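Blue copper protein (Hyphomicrobium denitrificans, PDB 3EF4) binds one type 1 (blue) copper ion and, as a pseudoazurin of the cupredoxin family, probably carries electrons in the periplasm. Local coordinates at residues S40-S45 and L77-H82; E72-L77 and V88-V93. One frame throughout, in Å; residues are numbered along the deposited sequence.

Contact 1: S40-S45 and L77-H82; sequences SHNAES and LKCAPH. With CU (copper (II) ion), chain D; PO4 (phosphate ion), chain H.
Leu77 packs its CB against the carbonyl of Glu44, where a short antiparallel pairing leads into the type 1 copper site of the cupredoxin fold. Lys78 and Glu44 form a hydrogen-bonded pair: Lys78 N donates to Glu44 O (2.8 Å), and Glu44 N returns a bond to Lys78 O. Their side chains leave the same face of the sheet and cross obliquely. The extended Lys78 chain brings NZ to O2 of a phosphate ion (2.7 Å), which probably comes from the crystallisation liquor. Cys79 has SG anti to its backbone N (chi1 168°), which turns the sulfur to the copper at 2.2 Å. The same SG accepts a straight N-H...S bond from Asn42 N (3.5 Å), a usual length for a sulfur acceptor. This N-H would probably stabilise negative charge on the thiolate. Ala80 N donates to Asn42 OD1 at 2.7 Å, in the plane of that carbonyl. Asn42 ND2 bonds Glu44 OE1 on its anti lone pair, and also Gly59 O, so the amide is gripped at both ends. An alanine at Asn42 would probably leave Ala80 N without its acceptor and free the copper loop to shift. Pro81 sets CG over one face of the His82 ring, offset toward the rim. His82 ND1 binds copper, as does ND1 of His41, whose NE2 is held by Asn9; Met87 SD is the fourth ligand. The two imidazoles meet rim to rim with planes at 57°, and His41 ND1 lies 3.0 Å from His82 ND1 because both grip the same ion.

Contact 2: E72-L77 and V88-V93; sequences EGLYVL and VVLVQV
Tyr75 and Val91 sit at the middle of an antiparallel beta hairpin, strands 73-78 and 88-93, in the cupredoxin beta sandwich. Tyr75 N donates to Val91 O and Val91 N to Tyr75 O, both at 2.8 Å. Gly73 with Val93 and Leu77 with Val89 are paired the same way, so six backbone bonds join the strands.

The hairpin body is buried, with both faces filled. On the face with Leu74, Val76, Leu90 and Gln92, Val76 CG1 meets Val88 CG2 at 3.6 Å, and Val76 CG2 meets Leu90 CD1 at 3.8 Å. With Leu90 CG anti to its backbone N (chi1 -177°), CD1 reaches across to Val76 CG2 and Tyr75 O. Leu74 and Gln92 run side by side, with Leu74 CD2 against Gln92 CB at 3.6 Å. Helices 99-104 and 109-119 pack on this face. The Gln92 amide reaches Gly94 O and Val123 N.

On the other face, Leu77 CB touches Val89 CG1, while Leu77 CD1 stands 4.2 Å from Val91 CG2, a looser fit. Phe67 and Trp50 pack on the Tyr75 ring, and Lys71 O accepts its OH. The solvent side is the Glu72 end: the carboxylate extends beyond the partner strand, while Glu72 CA makes a CA-H...O contact with Val93 O (3.1 Å). Inward, packing is tight again: Val93 CG2 approaches the ring at a slant, 3.5 Å from Tyr75 CE1.

Strand 73-78 is common to both contacts, and Leu77 belongs to each. In contact 1 this strand pairs with edge strand 44-45; in contact 2 it pairs with 88-93 on its other side. The centres of the two contacts are about 14 Å apart. Contact 1 holds three of the four copper ligands, His41, Cys79 and His82. The fourth, Met87, directly precedes strand 88-93, so the hairpin of contact 2 carries Cys79, His82 and Met87 at or near its turn end. Backbone bonding between Cys79 and Met87 continues the pairing toward the metal. The nearest side-chain atom of Val88 is about 10 Å from the copper ion.

Contact 1: S40-S45 and L77-H82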
ATOM      1  N   SER A  40      12.273  -5.660   9.830  1.00 15.21           N
ATOM      2  CA  SER A  40      11.137  -6.203  10.589  1.00 15.04           C
ATOM      3  C   SER A  40       9.803  -5.724  10.063  1.00 13.61           C
ATOM      4  O   SER A  40       8.858  -5.639  10.864  1.00 19.09           O
ATOM      5  CB  SER A  40      11.273  -5.939  12.082  1.00 16.77           C
ATOM      6  OG  SER A  40      12.526  -6.474  12.535  1.00 19.66           O
ATOM      7  N   HIS A  41       9.715  -5.478   8.768  1.00 11.09           N
ATOM      8  CA  HIS A  41       8.487  -5.153   8.073  1.00 10.58           C
ATOM      9  C   HIS A  41       8.278  -6.065   6.893  1.00 10.57           C
ATOM     10  O   HIS A  41       9.190  -6.745   6.463  1.00 12.58           O
ATOM     11  CB  HIS A  41       8.533  -3.729   7.564  1.00 11.65           C
ATOM     12  CG  HIS A  41       8.779  -2.687   8.604  1.00 11.73           C
ATOM     13  ND1 HIS A  41       7.778  -2.267   9.463  1.00 11.40           N
ATOM     14  CD2 HIS A  41       9.921  -2.023   8.928  1.00 12.68           C
ATOM     15  CE1 HIS A  41       8.299  -1.369  10.261  1.00 11.78           C
ATOM     16  NE2 HIS A  41       9.606  -1.184   9.977  1.00 12.55           N
ATOM     17  N   ASN A  42       7.092  -6.087   6.335  1.00 10.41           N
ATOM     18  CA  ASN A  42       6.865  -6.646   5.028  1.00 10.63           C
ATOM     19  C   ASN A  42       5.825  -5.812   4.290  1.00 10.35           C
ATOM     20  O   ASN A  42       5.264  -4.860   4.803  1.00  9.87           O
ATOM     21  CB  ASN A  42       6.484  -8.114   5.034  1.00 12.44           C
ATOM     22  CG  ASN A  42       5.017  -8.418   5.279  1.00 11.58           C
ATOM     23  OD1 ASN A  42       4.352  -7.733   6.039  1.00 12.43           O
ATOM     24  ND2 ASN A  42       4.556  -9.452   4.595  1.00 13.13           N
ATOM     25  N   ALA A  43       5.553  -6.252   3.064  1.00 10.18           N
ATOM     26  CA  ALA A  43       4.442  -5.674   2.292  1.00  9.27           C
ATOM     27  C   ALA A  43       3.699  -6.823   1.652  1.00  8.97           C
ATOM     28  O   ALA A  43       4.279  -7.702   1.023  1.00 10.07           O
ATOM     29  CB  ALA A  43       4.918  -4.707   1.241  1.00 10.29           C
ATOM     30  N   GLU A  44       2.393  -6.846   1.834  1.00  8.79           N
ATOM     31  CA  GLU A  44       1.527  -7.880   1.252  1.00  9.27           C
ATOM     32  C   GLU A  44       0.156  -7.308   0.975  1.00  7.93           C
ATOM     33  O   GLU A  44      -0.339  -6.398   1.665  1.00  8.66           O
ATOM     34  CB  GLU A  44       1.455  -9.098   2.164  1.00 10.01           C
ATOM     35  CG  GLU A  44       0.774  -8.859   3.504  1.00 10.99           C
ATOM     36  CD  GLU A  44       0.783 -10.123   4.305  1.00 12.91           C
ATOM     37  OE1 GLU A  44       1.840 -10.561   4.742  1.00 14.03           O
ATOM     38  OE2 GLU A  44      -0.255 -10.772   4.481  1.00 26.29           O
ATOM     39  N   SER A  45      -0.529  -7.873   0.002  1.00  8.45           N
ATOM     40  CA  SER A  45      -1.875  -7.475  -0.311  1.00  8.15           C
ATOM     41  C   SER A  45      -2.822  -7.580   0.863  1.00  8.64           C
ATOM     42  O   SER A  45      -2.751  -8.559   1.609  1.00  9.42           O
ATOM     43  CB  SER A  45      -2.415  -8.394  -1.425  1.00  9.00           C
ATOM     44  OG  SER A  45      -1.634  -8.333  -2.586  1.00  9.66           O
ATOM     45  N   LEU A  77      -1.982  -2.465   0.280  1.00  7.81           N
ATOM     46  CA  LEU A  77      -1.050  -3.398   0.898  1.00  7.82           C
ATOM     47  C   LEU A  77      -0.888  -3.032   2.360  1.00  7.92           C
ATOM     48  O   LEU A  77      -1.049  -1.896   2.761  1.00  8.25           O
ATOM     49  CB  LEU A  77       0.288  -3.462   0.183  1.00  8.27           C
ATOM     50  CG  LEU A  77       0.267  -3.891  -1.273  1.00  9.08           C
ATOM     51  CD1 LEU A  77       0.076  -2.725  -2.211  1.00  9.41           C
ATOM     52  CD2 LEU A  77       1.545  -4.652  -1.637  1.00 10.00           C
ATOM     53  N   LYS A  78      -0.530  -4.051   3.150  1.00  8.41           N
ATOM     54  CA  LYS A  78      -0.232  -3.892   4.531  1.00  8.26           C
ATOM     55  C   LYS A  78       1.131  -4.488   4.862  1.00  8.19           C
ATOM     56  O   LYS A  78       1.655  -5.300   4.141  1.00  8.81           O
ATOM     57  CB  LYS A  78      -1.302  -4.594   5.420  1.00  9.49           C
ATOM     58  CG  LYS A  78      -1.374  -6.096   5.186  1.00 10.48           C
ATOM     59  CD  LYS A  78      -2.402  -6.757   6.110  1.00 12.85           C
ATOM     60  CE  LYS A  78      -2.566  -8.229   5.727  1.00 17.73           C
ATOM     61  NZ  LYS A  78      -3.557  -8.917   6.576  1.00 21.53           N
ATOM     62  N   CYS A  79       1.621  -4.081   6.030  1.00  8.92           N
ATOM     63  CA  CYS A  79       2.698  -4.763   6.729  1.00  9.11           C
ATOM     64  C   CYS A  79       2.038  -5.658   7.766  1.00  9.56           C
ATOM     65  O   CYS A  79       1.262  -5.166   8.590  1.00 10.10           O
ATOM     66  CB  CYS A  79       3.640  -3.781   7.376  1.00 10.00           C
ATOM     67  SG  CYS A  79       4.780  -4.552   8.529  1.00 10.44           S
ATOM     68  N   ALA A  80       2.286  -6.972   7.684  1.00  9.64           N
ATOM     69  CA  ALA A  80       1.549  -7.890   8.533  1.00 10.76           C
ATOM     70  C   ALA A  80       1.693  -7.578  10.023  1.00 11.01           C
ATOM     71  O   ALA A  80       0.657  -7.461  10.695  1.00 12.49           O
ATOM     72  CB  ALA A  80       1.979  -9.327   8.276  1.00 13.20           C
ATOM     73  N   PRO A  81       2.853  -7.450  10.610  1.00 11.10           N
ATOM     74  CA  PRO A  81       2.889  -7.169  12.031  1.00 11.48           C
ATOM     75  C   PRO A  81       2.430  -5.784  12.430  1.00 10.80           C
ATOM     76  O   PRO A  81       2.113  -5.588  13.606  1.00 11.62           O
ATOM     77  CB  PRO A  81       4.385  -7.349  12.354  1.00 14.13           C
ATOM     78  CG  PRO A  81       5.082  -7.041  11.097  1.00 11.94           C
ATOM     79  CD  PRO A  81       4.209  -7.638  10.001  1.00 11.80           C
ATOM     80  N   HIS A  82       2.435  -4.838  11.488  1.00 10.51           N
ATOM     81  CA  HIS A  82       2.110  -3.472  11.862  1.00  9.79           C
ATOM     82  C   HIS A  82       0.829  -2.905  11.290  1.00  9.82           C
ATOM     83  O   HIS A  82       0.556  -1.728  11.451  1.00 10.65           O
ATOM     84  CB  HIS A  82       3.268  -2.521  11.557  1.00 10.81           C
ATOM     85  CG  HIS A  82       4.531  -2.916  12.258  1.00 10.96           C
ATOM     86  ND1 HIS A  82       5.680  -3.030  11.508  1.00 10.56           N
ATOM     87  CD2 HIS A  82       4.833  -3.159  13.534  1.00 11.65           C
ATOM     88  CE1 HIS A  82       6.653  -3.376  12.357  1.00 11.49           C
ATOM     89  NE2 HIS A  82       6.139  -3.484  13.582  1.00 11.63           N
TER
HETATM   90 CU    CU D 401       5.869  -2.890   9.489  1.00 11.31          CU
HETATM   91  P   PO4 H 405      -1.617 -12.496   6.959  1.00 33.25           P
HETATM   92  O1  PO4 H 405      -0.941 -11.877   8.233  1.00 44.72           O
HETATM   93  O2  PO4 H 405      -2.733 -11.504   6.410  1.00 41.25           O
HETATM   94  O3  PO4 H 405      -0.527 -12.701   5.822  1.00 40.98           O
HETATM   95  O4  PO4 H 405      -2.294 -13.868   7.308  1.00 44.92           O

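Contact 2: E72-L77 and V88-V93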
ATOM      1  N   GLU A  72      -5.677  -1.457 -14.155  1.00 12.89           N
ATOM      2  CA  GLU A  72      -6.022  -0.187 -13.523  1.00 14.11           C
ATOM      3  C   GLU A  72      -6.832  -0.437 -12.274  1.00 12.70           C
ATOM      4  O   GLU A  72      -7.619  -1.397 -12.204  1.00 14.91           O
ATOM      5  CB  GLU A  72      -6.863   0.671 -14.514  1.00 18.17           C
ATOM      6  CG  GLU A  72      -8.276   0.108 -14.720  1.00 25.80           C
ATOM      7  CD  GLU A  72      -9.176   0.668 -15.813  1.00 30.15           C
ATOM      8  OE1 GLU A  72      -8.851   1.759 -16.333  1.00 35.58           O
ATOM      9  OE2 GLU A  72     -10.233   0.044 -16.205  1.00 35.65           O
ATOM     10  N   GLY A  73      -6.664   0.439 -11.298  1.00 11.88           N
ATOM     11  CA  GLY A  73      -7.428   0.432 -10.052  1.00 12.18           C
ATOM     12  C   GLY A  73      -6.548   0.715  -8.841  1.00 10.35           C
ATOM     13  O   GLY A  73      -5.393   1.097  -8.961  1.00 10.73           O
ATOM     14  N   LEU A  74      -7.125   0.506  -7.675  1.00  9.74           N
ATOM     15  CA  LEU A  74      -6.530   0.797  -6.401  1.00  9.99           C
ATOM     16  C   LEU A  74      -6.168  -0.455  -5.656  1.00  9.03           C
ATOM     17  O   LEU A  74      -7.008  -1.345  -5.530  1.00 10.18           O
ATOM     18  CB  LEU A  74      -7.482   1.663  -5.543  1.00 10.36           C
ATOM     19  CG  LEU A  74      -7.755   3.046  -6.085  1.00 11.84           C
ATOM     20  CD1 LEU A  74      -8.942   3.658  -5.363  1.00 15.74           C
ATOM     21  CD2 LEU A  74      -6.542   3.944  -5.908  1.00 15.23           C
ATOM     22  N   TYR A  75      -4.963  -0.487  -5.130  1.00  8.91           N
ATOM     23  CA  TYR A  75      -4.344  -1.653  -4.509  1.00  8.24           C
ATOM     24  C   TYR A  75      -3.861  -1.295  -3.101  1.00  7.85           C
ATOM     25  O   TYR A  75      -3.002  -0.445  -2.931  1.00  8.32           O
ATOM     26  CB  TYR A  75      -3.155  -2.083  -5.367  1.00  8.75           C
ATOM     27  CG  TYR A  75      -3.549  -2.565  -6.726  1.00  8.61           C
ATOM     28  CD1 TYR A  75      -3.738  -1.689  -7.780  1.00  9.50           C
ATOM     29  CD2 TYR A  75      -3.749  -3.923  -6.970  1.00  9.30           C
ATOM     30  CE1 TYR A  75      -4.106  -2.142  -9.044  1.00  9.39           C
ATOM     31  CE2 TYR A  75      -4.104  -4.373  -8.204  1.00 11.16           C
ATOM     32  CZ  TYR A  75      -4.299  -3.488  -9.244  1.00 10.40           C
ATOM     33  OH  TYR A  75      -4.624  -3.976 -10.497  1.00 12.39           O
ATOM     34  N   VAL A  76      -4.428  -1.984  -2.135  1.00  7.52           N
ATOM     35  CA  VAL A  76      -4.063  -1.777  -0.738  1.00  7.83           C
ATOM     36  C   VAL A  76      -3.113  -2.871  -0.300  1.00  7.78           C
ATOM     37  O   VAL A  76      -3.436  -4.070  -0.457  1.00  7.95           O
ATOM     38  CB  VAL A  76      -5.322  -1.781   0.176  1.00  8.36           C
ATOM     39  CG1 VAL A  76      -4.904  -1.481   1.611  1.00  9.35           C
ATOM     40  CG2 VAL A  76      -6.339  -0.776  -0.295  1.00  9.40           C
ATOM     41  N   LEU A  77      -1.982  -2.465   0.280  1.00  7.81           N
ATOM     42  CA  LEU A  77      -1.050  -3.398   0.898  1.00  7.82           C
ATOM     43  C   LEU A  77      -0.888  -3.032   2.360  1.00  7.92           C
ATOM     44  O   LEU A  77      -1.049  -1.896   2.761  1.00  8.25           O
ATOM     45  CB  LEU A  77       0.288  -3.462   0.183  1.00  8.27           C
ATOM     46  CG  LEU A  77       0.267  -3.891  -1.273  1.00  9.08           C
ATOM     47  CD1 LEU A  77       0.076  -2.725  -2.211  1.00  9.41           C
ATOM     48  CD2 LEU A  77       1.545  -4.652  -1.637  1.00 10.00           C
ATOM     49  N   VAL A  88      -0.054   0.747   6.327  1.00  8.28           N
ATOM     50  CA  VAL A  88      -0.888   0.510   5.180  1.00  8.13           C
ATOM     51  C   VAL A  88      -0.479   1.445   4.053  1.00  8.01           C
ATOM     52  O   VAL A  88      -0.051   2.583   4.342  1.00  8.63           O
ATOM     53  CB  VAL A  88      -2.392   0.593   5.498  1.00  8.59           C
ATOM     54  CG1 VAL A  88      -2.808   1.987   5.951  1.00 10.39           C
ATOM     55  CG2 VAL A  88      -3.254   0.154   4.339  1.00  9.86           C
ATOM     56  N   VAL A  89      -0.580   1.033   2.818  1.00  8.14           N
ATOM     57  CA  VAL A  89      -0.207   1.813   1.646  1.00  8.05           C
ATOM     58  C   VAL A  89      -1.232   1.569   0.562  1.00  7.71           C
ATOM     59  O   VAL A  89      -1.795   0.481   0.434  1.00  8.52           O
ATOM     60  CB  VAL A  89       1.220   1.459   1.200  1.00  8.33           C
ATOM     61  CG1 VAL A  89       1.374  -0.042   0.898  1.00  9.68           C
ATOM     62  CG2 VAL A  89       1.676   2.285   0.006  1.00 10.41           C
ATOM     63  N   LEU A  90      -1.441   2.593  -0.261  1.00  8.12           N
ATOM     64  CA  LEU A  90      -2.399   2.585  -1.333  1.00  8.04           C
ATOM     65  C   LEU A  90      -1.665   2.912  -2.642  1.00  8.01           C
ATOM     66  O   LEU A  90      -1.063   3.979  -2.770  1.00  9.22           O
ATOM     67  CB  LEU A  90      -3.495   3.608  -1.084  1.00  8.36           C
ATOM     68  CG  LEU A  90      -4.641   3.684  -2.115  1.00  8.95           C
ATOM     69  CD1 LEU A  90      -5.365   2.365  -2.212  1.00 11.06           C
ATOM     70  CD2 LEU A  90      -5.621   4.806  -1.783  1.00 10.39           C
ATOM     71  N   VAL A  91      -1.748   2.014  -3.610  1.00  8.83           N
ATOM     72  CA  VAL A  91      -1.147   2.233  -4.923  1.00  8.84           C
ATOM     73  C   VAL A  91      -2.292   2.413  -5.913  1.00  9.34           C
ATOM     74  O   VAL A  91      -3.166   1.541  -6.012  1.00  9.89           O
ATOM     75  CB  VAL A  91      -0.269   1.063  -5.360  1.00  9.75           C
ATOM     76  CG1 VAL A  91       0.308   1.282  -6.741  1.00 11.54           C
ATOM     77  CG2 VAL A  91       0.846   0.843  -4.354  1.00 10.75           C
ATOM     78  N   GLN A  92      -2.276   3.504  -6.650  1.00 10.61           N
ATOM     79  CA  GLN A  92      -3.234   3.739  -7.734  1.00 10.33           C
ATOM     80  C   GLN A  92      -2.570   3.495  -9.060  1.00 10.74           C
ATOM     81  O   GLN A  92      -1.576   4.145  -9.388  1.00 12.00           O
ATOM     82  CB  GLN A  92      -3.684   5.182  -7.692  1.00 10.52           C
ATOM     83  CG  GLN A  92      -4.683   5.470  -8.815  1.00 12.22           C
ATOM     84  CD  GLN A  92      -5.259   6.883  -8.736  1.00 12.56           C
ATOM     85  OE1 GLN A  92      -5.169   7.569  -7.701  1.00 14.53           O
ATOM     86  NE2 GLN A  92      -5.903   7.283  -9.822  1.00 14.83           N
ATOM     87  N   VAL A  93      -3.141   2.572  -9.816  1.00 10.67           N
ATOM     88  CA  VAL A  93      -2.692   2.274 -11.158  1.00 11.51           C
ATOM     89  C   VAL A  93      -3.684   2.886 -12.133  1.00 12.08           C
ATOM     90  O   VAL A  93      -4.824   2.413 -12.240  1.00 12.66           O
ATOM     91  CB  VAL A  93      -2.571   0.753 -11.393  1.00 11.07           C
ATOM     92  CG1 VAL A  93      -2.030   0.471 -12.789  1.00 13.30           C
ATOM     93  CG2 VAL A  93      -1.724   0.107 -10.316  1.00 11.00           C
TER